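Local coordinates for protein putative oxidoreductase FAD-binding subunit (Sulfolobus tokodaii, PDB 4ZOH) that probably serves as the FAD-carrying subunit of a molybdopterin-dependent dehydrogenase, passing electrons through its bound flavin, at residues B[67-72]-B[166-171]; B[85-90]-B[192-197]; B[220-225]-B[237-242]. All coordinates share one frame; numbering follows the deposited sequence.

Overall arrangement
Interactions 1 and 2 adjoin, their centres 11 Å apart, and share one apolar interior: I71 packs on L88, and Y69 on I85. Interaction 1 pairs two strands of the five-stranded sheet in the FAD-binding part of the chain, so backbone hydrogen bonds dominate it. Interaction 2, the most buried, joins that part to the C-terminal one and relies mainly on aliphatic packing, with no hydrogen bonds between the segments. Interaction 3 lies about 26 Å from interaction 1 and 18 Å from interaction 2, centre to centre, farther out within the C-terminal part. There two helices combine an alanine contact with salt bridges at the more exposed side, a chemistry suited to a partly solvated position.

Interaction 1 of 3, residues B[67-72]-B[166-171]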
loop_
_atom_site.group_PDB
_atom_site.type_symbol
_atom_site.label_atom_id
_atom_site.label_comp_id
_atom_site.label_asym_id
_atom_site.label_seq_id
_atom_site.Cartn_x
_atom_site.Cartn_y
_atom_site.Cartn_z
ATOM N N ASN B 67 23.754 -39.254 -44.174
ATOM C CA ASN B 67 22.474 -38.868 -44.758
ATOM C C ASN B 67 21.335 -38.952 -43.677
ATOM O O ASN B 67 20.147 -39.215 -43.972
ATOM C CB ASN B 67 22.213 -39.791 -45.949
ATOM C CG ASN B 67 22.500 -41.253 -45.614
ATOM O OD1 ASN B 67 22.146 -41.759 -44.533
ATOM N ND2 ASN B 67 23.172 -41.935 -46.530
ATOM N N LEU B 68 21.726 -38.761 -42.417
ATOM C CA LEU B 68 20.790 -38.558 -41.314
ATOM C C LEU B 68 21.084 -37.235 -40.652
ATOM O O LEU B 68 22.238 -36.884 -40.467
ATOM C CB LEU B 68 20.910 -39.673 -40.299
ATOM C CG LEU B 68 19.824 -40.750 -40.356
ATOM C CD1 LEU B 68 19.898 -41.538 -41.635
ATOM C CD2 LEU B 68 19.961 -41.692 -39.156
ATOM N N TYR B 69 20.039 -36.483 -40.344
ATOM C CA TYR B 69 20.104 -35.492 -39.281
ATOM C C TYR B 69 19.742 -36.156 -37.958
ATOM O O TYR B 69 18.750 -36.909 -37.884
ATOM C CB TYR B 69 19.130 -34.385 -39.533
ATOM C CG TYR B 69 19.483 -33.430 -40.636
ATOM C CD1 TYR B 69 20.443 -32.457 -40.434
ATOM C CD2 TYR B 69 18.778 -33.458 -41.886
ATOM C CE1 TYR B 69 20.722 -31.515 -41.419
ATOM C CE2 TYR B 69 19.064 -32.540 -42.896
ATOM C CZ TYR B 69 20.028 -31.579 -42.652
ATOM O OH TYR B 69 20.349 -30.662 -43.594
ATOM N N LYS B 70 20.584 -35.925 -36.945
ATOM C CA LYS B 70 20.293 -36.367 -35.588
ATOM C C LYS B 70 20.017 -35.122 -34.739
ATOM O O LYS B 70 20.770 -34.121 -34.782
ATOM C CB LYS B 70 21.428 -37.222 -35.029
ATOM C CG LYS B 70 21.864 -38.292 -36.003
ATOM C CD LYS B 70 22.500 -39.449 -35.306
ATOM C CE LYS B 70 22.723 -40.539 -36.330
ATOM N NZ LYS B 70 23.345 -41.681 -35.646
ATOM N N ILE B 71 18.874 -35.174 -34.042
ATOM C CA ILE B 71 18.327 -33.992 -33.398
ATOM C C ILE B 71 18.175 -34.334 -31.945
ATOM O O ILE B 71 17.400 -35.243 -31.600
ATOM C CB ILE B 71 16.947 -33.559 -33.976
ATOM C CG1 ILE B 71 17.047 -33.293 -35.458
ATOM C CG2 ILE B 71 16.385 -32.325 -33.212
ATOM C CD1 ILE B 71 15.776 -33.692 -36.141
ATOM N N GLY B 72 18.877 -33.602 -31.087
ATOM C CA GLY B 72 18.737 -33.876 -29.639
ATOM C C GLY B 72 17.313 -33.612 -29.180
ATOM O O GLY B 72 16.713 -32.620 -29.615
ATOM N N VAL B 166 16.093 -38.275 -38.860
ATOM C CA VAL B 166 15.388 -38.109 -40.131
ATOM C C VAL B 166 16.439 -38.185 -41.263
ATOM O O VAL B 166 17.596 -37.789 -41.057
ATOM C CB VAL B 166 14.621 -36.745 -40.207
ATOM C CG1 VAL B 166 13.414 -36.718 -39.242
ATOM C CG2 VAL B 166 15.544 -35.538 -40.045
ATOM N N PRO B 167 16.042 -38.660 -42.472
ATOM C CA PRO B 167 16.954 -38.590 -43.624
ATOM C C PRO B 167 17.219 -37.121 -43.964
ATOM O O PRO B 167 16.463 -36.230 -43.535
ATOM C CB PRO B 167 16.145 -39.265 -44.751
ATOM C CG PRO B 167 15.135 -40.120 -44.037
ATOM C CD PRO B 167 14.760 -39.313 -42.815
ATOM N N THR B 168 18.248 -36.848 -44.758
ATOM C CA THR B 168 18.617 -35.464 -45.064
ATOM C C THR B 168 17.867 -34.774 -46.195
ATOM O O THR B 168 17.957 -33.544 -46.337
ATOM C CB THR B 168 20.110 -35.311 -45.344
ATOM O OG1 THR B 168 20.493 -36.335 -46.242
ATOM C CG2 THR B 168 20.860 -35.483 -44.082
ATOM N N PHE B 169 17.149 -35.572 -47.001
ATOM C CA PHE B 169 16.309 -35.100 -48.140
ATOM C C PHE B 169 16.927 -34.034 -49.007
ATOM O O PHE B 169 16.229 -33.074 -49.375
ATOM C CB PHE B 169 14.924 -34.648 -47.663
ATOM C CG PHE B 169 14.161 -35.721 -46.960
ATOM C CD1 PHE B 169 13.482 -36.695 -47.691
ATOM C CD2 PHE B 169 14.123 -35.760 -45.571
ATOM C CE1 PHE B 169 12.805 -37.704 -47.029
ATOM C CE2 PHE B 169 13.424 -36.739 -44.898
ATOM C CZ PHE B 169 12.774 -37.722 -45.635
ATOM N N GLU B 170 18.204 -34.187 -49.367
ATOM C CA GLU B 170 18.861 -33.190 -50.233
ATOM C C GLU B 170 18.248 -33.141 -51.638
ATOM O O GLU B 170 17.901 -34.171 -52.191
ATOM C CB GLU B 170 20.359 -33.473 -50.332
ATOM C CG GLU B 170 21.110 -33.079 -49.066
ATOM C CD GLU B 170 22.511 -33.651 -49.008
ATOM O OE1 GLU B 170 23.219 -33.558 -50.040
ATOM O OE2 GLU B 170 22.908 -34.193 -47.940
ATOM N N GLY B 171 18.156 -31.944 -52.208
ATOM C CA GLY B 171 17.420 -31.720 -53.459
ATOM C C GLY B 171 15.878 -31.916 -53.434
ATOM O O GLY B 171 15.210 -31.748 -54.491
#
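An antiparallel strand pair within a five-stranded sheet brings Y69 opposite V166 and L68 opposite P167. Y69 and V166 form the hydrogen-bonded pair: Y69 N reaches V166 O at 2.9 Å, and V166 N returns to Y69 O at 3.1 Å with a nearly straight bond (164°). At the next, non-hydrogen-bonded pair, L68 with P167, P167 CA lies 3.3 Å from N67 O, a CA-H...O contact. One residue on, T168 N still finds N67 O, but only weakly at 127°, which is evidence that the ladder is fraying where strand 160-167 ends. T168 turns its methyl to strand 68-72: CG2 sits over one face of the Y69 ring, 4.0 Å from the centroid, a CH-pi contact. With chi1 at 47°, OG1 rather than CG2 occupies the position between backbone N and carbonyl carbon, where it binds a PEG molecule probably left from crystallisation. P167 O lies at the ring edge, in plane. V166 CG2 meets Y69 CB at 3.8 Å and I71 CD1 at 4.3 Å, on the buried face facing M126 and A128. Strand pairing of this kind belongs to the antiparallel sheet of the FAD-binding domain in molybdopterin dehydrogenases.

Interaction 2 of 3, residues B[85-90]-B[192-197]; sequences IPLLSE and ALLLKL
The flat group at this contact is the L193 peptide carbonyl, whose O has L87 CD1 at 3.6 Å; neither segment contributes an aromatic ring. P86 CB adds aliphatic packing on L194 CD2 at 4.5 Å. L87 buries the largest share, 85 of 195 Å². L87 CD1 and L87 CD2 both abut A192 CB, each at 3.9 Å, while L87 CD2 also meets L194 CD1 at 3.8 Å. The two leucine side chains cross at a slant, and L87 CB lies 3.9 Å from L194 CG. Torsions explain the reach: CG stands anti to the backbone N of L87 (chi1 -176°), sending the branch out toward strand 189-198. The backbone beneath is a classic gamma turn centred on L87, with phi 66° and psi -53° and L88 N bonded to P86 O at 2.8 Å. L87 is also the N-cap residue of helix 88-93; S89 OG accepts I85 N and S89 N donates to I85 O, tying the preceding residues to its first turn. F174 packs on both P86 and L87. The result is a buried aliphatic seam between a helix start and a sheet, joining the FAD-binding region to the C-terminal domain of a CO dehydrogenase-type flavoprotein.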
loop_
_atom_site.group_PDB
_atom_site.type_symbol
_atom_site.label_atom_id
_atom_site.label_comp_id
_atom_site.label_asym_id
_atom_site.label_seq_id
_atom_site.Cartn_x
_atom_site.Cartn_y
_atom_site.Cartn_z
ATOM N N ILE B 85 16.791 -27.936 -42.057
ATOM C CA ILE B 85 16.364 -29.287 -42.346
ATOM C C ILE B 85 15.147 -29.201 -43.252
ATOM O O ILE B 85 14.146 -28.495 -42.883
ATOM C CB ILE B 85 16.013 -30.074 -41.100
ATOM C CG1 ILE B 85 17.172 -29.945 -40.076
ATOM C CG2 ILE B 85 15.617 -31.530 -41.465
ATOM C CD1 ILE B 85 16.968 -30.814 -38.851
ATOM N N PRO B 86 15.219 -29.860 -44.454
ATOM C CA PRO B 86 14.121 -29.823 -45.401
ATOM C C PRO B 86 12.826 -30.272 -44.739
ATOM O O PRO B 86 12.841 -31.254 -44.015
ATOM C CB PRO B 86 14.586 -30.822 -46.482
ATOM C CG PRO B 86 16.078 -30.611 -46.523
ATOM C CD PRO B 86 16.434 -30.465 -45.053
ATOM N N LEU B 87 11.733 -29.537 -45.002
ATOM C CA LEU B 87 10.382 -29.738 -44.351
ATOM C C LEU B 87 10.296 -29.451 -42.814
ATOM O O LEU B 87 9.402 -28.728 -42.358
ATOM C CB LEU B 87 9.771 -31.120 -44.656
ATOM C CG LEU B 87 8.381 -31.345 -44.113
ATOM C CD1 LEU B 87 7.356 -30.392 -44.725
ATOM C CD2 LEU B 87 7.910 -32.774 -44.296
ATOM N N LEU B 88 11.180 -30.087 -42.061
ATOM C CA LEU B 88 11.129 -30.090 -40.619
ATOM C C LEU B 88 11.316 -28.669 -40.020
ATOM O O LEU B 88 10.560 -28.263 -39.150
ATOM C CB LEU B 88 12.143 -31.112 -40.031
ATOM C CG LEU B 88 11.910 -31.328 -38.501
ATOM C CD1 LEU B 88 10.507 -31.902 -38.316
ATOM C CD2 LEU B 88 12.935 -32.233 -37.803
ATOM N N SER B 89 12.309 -27.942 -40.508
ATOM C CA SER B 89 12.537 -26.569 -40.073
ATOM C C SER B 89 11.363 -25.664 -40.330
ATOM O O SER B 89 10.977 -24.871 -39.455
ATOM C CB SER B 89 13.769 -25.989 -40.703
ATOM O OG SER B 89 14.897 -26.711 -40.242
ATOM N N GLU B 90 10.806 -25.755 -41.537
ATOM C CA GLU B 90 9.648 -24.933 -41.822
ATOM C C GLU B 90 8.440 -25.335 -40.929
ATOM O O GLU B 90 7.720 -24.466 -40.452
ATOM C CB GLU B 90 9.312 -24.999 -43.285
ATOM C CG GLU B 90 8.029 -24.280 -43.686
ATOM C CD GLU B 90 7.750 -24.443 -45.163
ATOM O OE1 GLU B 90 8.724 -24.322 -45.930
ATOM O OE2 GLU B 90 6.596 -24.711 -45.542
ATOM N N ALA B 192 1.923 -31.807 -44.457
ATOM C CA ALA B 192 3.357 -31.747 -44.700
ATOM C C ALA B 192 3.772 -32.541 -45.934
ATOM O O ALA B 192 3.534 -33.756 -45.995
ATOM C CB ALA B 192 4.158 -32.255 -43.500
ATOM N N LEU B 193 4.430 -31.863 -46.865
ATOM C CA LEU B 193 4.797 -32.517 -48.113
ATOM C C LEU B 193 6.321 -32.510 -48.322
ATOM O O LEU B 193 6.984 -31.480 -48.105
ATOM C CB LEU B 193 4.119 -31.814 -49.304
ATOM C CG LEU B 193 4.183 -32.588 -50.661
ATOM C CD1 LEU B 193 2.873 -32.458 -51.421
ATOM C CD2 LEU B 193 5.314 -32.009 -51.504
ATOM N N LEU B 194 6.825 -33.663 -48.755
ATOM C CA LEU B 194 8.162 -33.780 -49.359
ATOM C C LEU B 194 8.087 -34.504 -50.713
ATOM O O LEU B 194 7.426 -35.544 -50.854
ATOM C CB LEU B 194 9.075 -34.579 -48.476
ATOM C CG LEU B 194 9.882 -33.824 -47.429
ATOM C CD1 LEU B 194 10.256 -34.831 -46.378
ATOM C CD2 LEU B 194 11.119 -33.204 -48.066
ATOM N N LEU B 195 8.786 -33.956 -51.698
ATOM C CA LEU B 195 8.915 -34.641 -52.988
ATOM C C LEU B 195 10.222 -34.262 -53.634
ATOM O O LEU B 195 10.792 -33.154 -53.379
ATOM C CB LEU B 195 7.733 -34.293 -53.921
ATOM C CG LEU B 195 7.664 -32.872 -54.517
ATOM C CD1 LEU B 195 8.624 -32.740 -55.690
ATOM C CD2 LEU B 195 6.270 -32.501 -55.017
ATOM N N LYS B 196 10.647 -35.159 -54.529
ATOM C CA LYS B 196 11.846 -34.944 -55.348
ATOM C C LYS B 196 11.563 -35.318 -56.800
ATOM O O LYS B 196 10.937 -36.363 -57.114
ATOM C CB LYS B 196 13.017 -35.742 -54.790
ATOM C CG LYS B 196 14.379 -35.530 -55.472
ATOM C CD LYS B 196 15.262 -36.704 -55.030
ATOM C CE LYS B 196 16.704 -36.606 -55.500
ATOM N NZ LYS B 196 17.254 -35.263 -55.205
ATOM N N LEU B 197 12.046 -34.441 -57.648
ATOM C CA LEU B 197 11.861 -34.487 -59.092
ATOM C C LEU B 197 13.078 -35.172 -59.744
ATOM O O LEU B 197 14.246 -34.875 -59.380
ATOM C CB LEU B 197 11.701 -33.050 -59.634
ATOM C CG LEU B 197 10.337 -32.371 -59.286
ATOM C CD1 LEU B 197 10.187 -31.119 -60.074
ATOM C CD2 LEU B 197 9.138 -33.241 -59.593
#

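Interaction 3 of 3, residues B[220-225]-B[237-242]; sequences KGAEEE and EKAATR
Helices 220-225 and 237-242 run nearly antiparallel, their segment axes inclined at 161° and approaching to 7.4 Å, a spacing that small residues at A222 and A239 permit. There the backbones nearly touch: A222 CA and A239 CA are 4.1 Å apart, and A222 CB lies 3.2 Å from A239 O, a tight fit. R242 is the knob of the contact, its side chain set among G221, A222, E224 and E225. One face of its guanidinium rests on the glycine, with G221 CA 3.6 Å above the plane and over its centre, a closeness possible where the helix carries no side chain. NH2 then bridges two carboxylates lying at the guanidinium edge. R242 NH2 donates to E224 OE1 at 3.1 Å in an almost straight bond (174°), meeting that oxygen from above the carboxylate plane, and to E225 OE1 at 3.2 Å (157°), here using the anti lone pair. These two in-plane bonds, with the salt bridge from NE to E245, probably hold the guanidinium in its rotation, and its positive charge probably offsets the closeness of the two acids. The network continues beyond the pair at E225 too, where OE2 forms a salt bridge with K229. E225 also crosses the K238 chain at a slant, E225 CG to K238 CG at 3.8 Å, and a water accepting from K238 NZ and donating to E225 OE1 links their charged ends. On the far side of helix 233-243, A240 packs against helix 257-276. The whole is a helical hairpin with an alanine contact between the helices and salt bridges at the more exposed side, part of the helical bundle of the CO dehydrogenase flavoprotein C-terminal domain.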
loop_
_atom_site.group_PDB
_atom_site.type_symbol
_atom_site.label_atom_id
_atom_site.label_comp_id
_atom_site.label_asym_id
_atom_site.label_seq_id
_atom_site.Cartn_x
_atom_site.Cartn_y
_atom_site.Cartn_z
ATOM N N LYS B 220 -1.640 -41.909 -48.214
ATOM C CA LYS B 220 -1.302 -43.045 -49.096
ATOM C C LYS B 220 -1.868 -42.936 -50.525
ATOM O O LYS B 220 -1.179 -43.190 -51.522
ATOM C CB LYS B 220 -1.733 -44.374 -48.425
ATOM C CG LYS B 220 -0.886 -44.857 -47.239
ATOM C CD LYS B 220 0.433 -45.537 -47.635
ATOM C CE LYS B 220 1.582 -44.558 -48.023
ATOM N NZ LYS B 220 2.728 -44.456 -47.057
ATOM N N GLY B 221 -3.123 -42.514 -50.606
ATOM C CA GLY B 221 -3.827 -42.379 -51.872
ATOM C C GLY B 221 -3.331 -41.198 -52.671
ATOM O O GLY B 221 -3.289 -41.236 -53.926
ATOM N N ALA B 222 -2.975 -40.124 -51.970
ATOM C CA ALA B 222 -2.451 -38.967 -52.680
ATOM C C ALA B 222 -1.056 -39.312 -53.206
ATOM O O ALA B 222 -0.658 -38.911 -54.329
ATOM C CB ALA B 222 -2.444 -37.727 -51.795
ATOM N N GLU B 223 -0.350 -40.100 -52.416
ATOM C CA GLU B 223 0.965 -40.594 -52.810
ATOM C C GLU B 223 0.988 -41.490 -54.065
ATOM O O GLU B 223 1.703 -41.168 -55.040
ATOM C CB GLU B 223 1.667 -41.253 -51.630
ATOM C CG GLU B 223 2.205 -40.202 -50.688
ATOM C CD GLU B 223 2.666 -40.794 -49.377
ATOM O OE1 GLU B 223 3.023 -41.998 -49.352
ATOM O OE2 GLU B 223 2.687 -40.031 -48.379
ATOM N N GLU B 224 0.239 -42.597 -54.028
ATOM C CA GLU B 224 -0.102 -43.401 -55.219
ATOM C C GLU B 224 -0.378 -42.559 -56.465
ATOM O O GLU B 224 0.250 -42.722 -57.468
ATOM C CB GLU B 224 -1.359 -44.161 -54.928
ATOM C CG GLU B 224 -1.170 -45.601 -54.539
ATOM C CD GLU B 224 -2.520 -46.265 -54.575
ATOM O OE1 GLU B 224 -3.208 -46.146 -55.605
ATOM O OE2 GLU B 224 -2.926 -46.847 -53.560
ATOM N N GLU B 225 -1.267 -41.593 -56.367
ATOM C CA GLU B 225 -1.583 -40.719 -57.495
ATOM C C GLU B 225 -0.416 -39.917 -58.083
ATOM O O GLU B 225 -0.468 -39.513 -59.238
ATOM C CB GLU B 225 -2.695 -39.788 -57.081
ATOM C CG GLU B 225 -3.898 -39.763 -57.977
ATOM C CD GLU B 225 -4.097 -41.062 -58.749
ATOM O OE1 GLU B 225 -4.514 -42.133 -58.160
ATOM O OE2 GLU B 225 -3.795 -40.936 -59.952
ATOM N N GLU B 237 -4.830 -32.352 -58.908
ATOM C CA GLU B 237 -6.245 -32.305 -58.565
ATOM C C GLU B 237 -6.712 -33.688 -58.037
ATOM O O GLU B 237 -7.351 -33.804 -56.986
ATOM C CB GLU B 237 -6.990 -31.864 -59.831
ATOM C CG GLU B 237 -8.493 -31.796 -59.756
ATOM C CD GLU B 237 -8.949 -30.965 -58.582
ATOM O OE1 GLU B 237 -8.276 -29.939 -58.263
ATOM O OE2 GLU B 237 -9.961 -31.374 -57.981
ATOM N N LYS B 238 -6.292 -34.745 -58.715
ATOM C CA LYS B 238 -6.678 -36.077 -58.315
ATOM C C LYS B 238 -6.013 -36.486 -56.998
ATOM O O LYS B 238 -6.662 -37.124 -56.166
ATOM C CB LYS B 238 -6.425 -37.114 -59.446
ATOM C CG LYS B 238 -7.239 -38.385 -59.161
ATOM C CD LYS B 238 -7.431 -39.397 -60.282
ATOM C CE LYS B 238 -8.403 -40.446 -59.733
ATOM N NZ LYS B 238 -8.052 -41.855 -60.073
ATOM N N ALA B 239 -4.721 -36.164 -56.826
ATOM C CA ALA B 239 -3.995 -36.521 -55.602
ATOM C C ALA B 239 -4.597 -35.785 -54.417
ATOM O O ALA B 239 -4.815 -36.367 -53.364
ATOM C CB ALA B 239 -2.546 -36.158 -55.738
ATOM N N ALA B 240 -4.915 -34.513 -54.632
ATOM C CA ALA B 240 -5.485 -33.653 -53.580
ATOM C C ALA B 240 -6.825 -34.270 -53.107
ATOM O O ALA B 240 -7.069 -34.401 -51.891
ATOM C CB ALA B 240 -5.643 -32.191 -54.048
ATOM N N THR B 241 -7.643 -34.703 -54.079
ATOM C CA THR B 241 -8.860 -35.518 -53.812
ATOM C C THR B 241 -8.557 -36.749 -52.992
ATOM O O THR B 241 -9.219 -36.991 -51.967
ATOM C CB THR B 241 -9.658 -35.852 -55.131
ATOM O OG1 THR B 241 -9.919 -34.630 -55.802
ATOM C CG2 THR B 241 -11.021 -36.522 -54.855
ATOM N N ARG B 242 -7.534 -37.508 -53.373
ATOM C CA ARG B 242 -7.328 -38.810 -52.711
ATOM C C ARG B 242 -6.755 -38.711 -51.312
ATOM O O ARG B 242 -6.819 -39.682 -50.525
ATOM C CB ARG B 242 -6.488 -39.755 -53.580
ATOM C CG ARG B 242 -7.252 -40.192 -54.821
ATOM C CD ARG B 242 -6.649 -41.409 -55.428
ATOM N NE ARG B 242 -6.797 -42.489 -54.477
ATOM C CZ ARG B 242 -6.054 -43.581 -54.516
ATOM N NH1 ARG B 242 -6.240 -44.516 -53.596
ATOM N NH2 ARG B 242 -5.130 -43.725 -55.474
HETATM O O HOH W 1 -5.328 -47.056 -53.513
HETATM O O HOH W 2 -7.162 -43.961 -58.512
#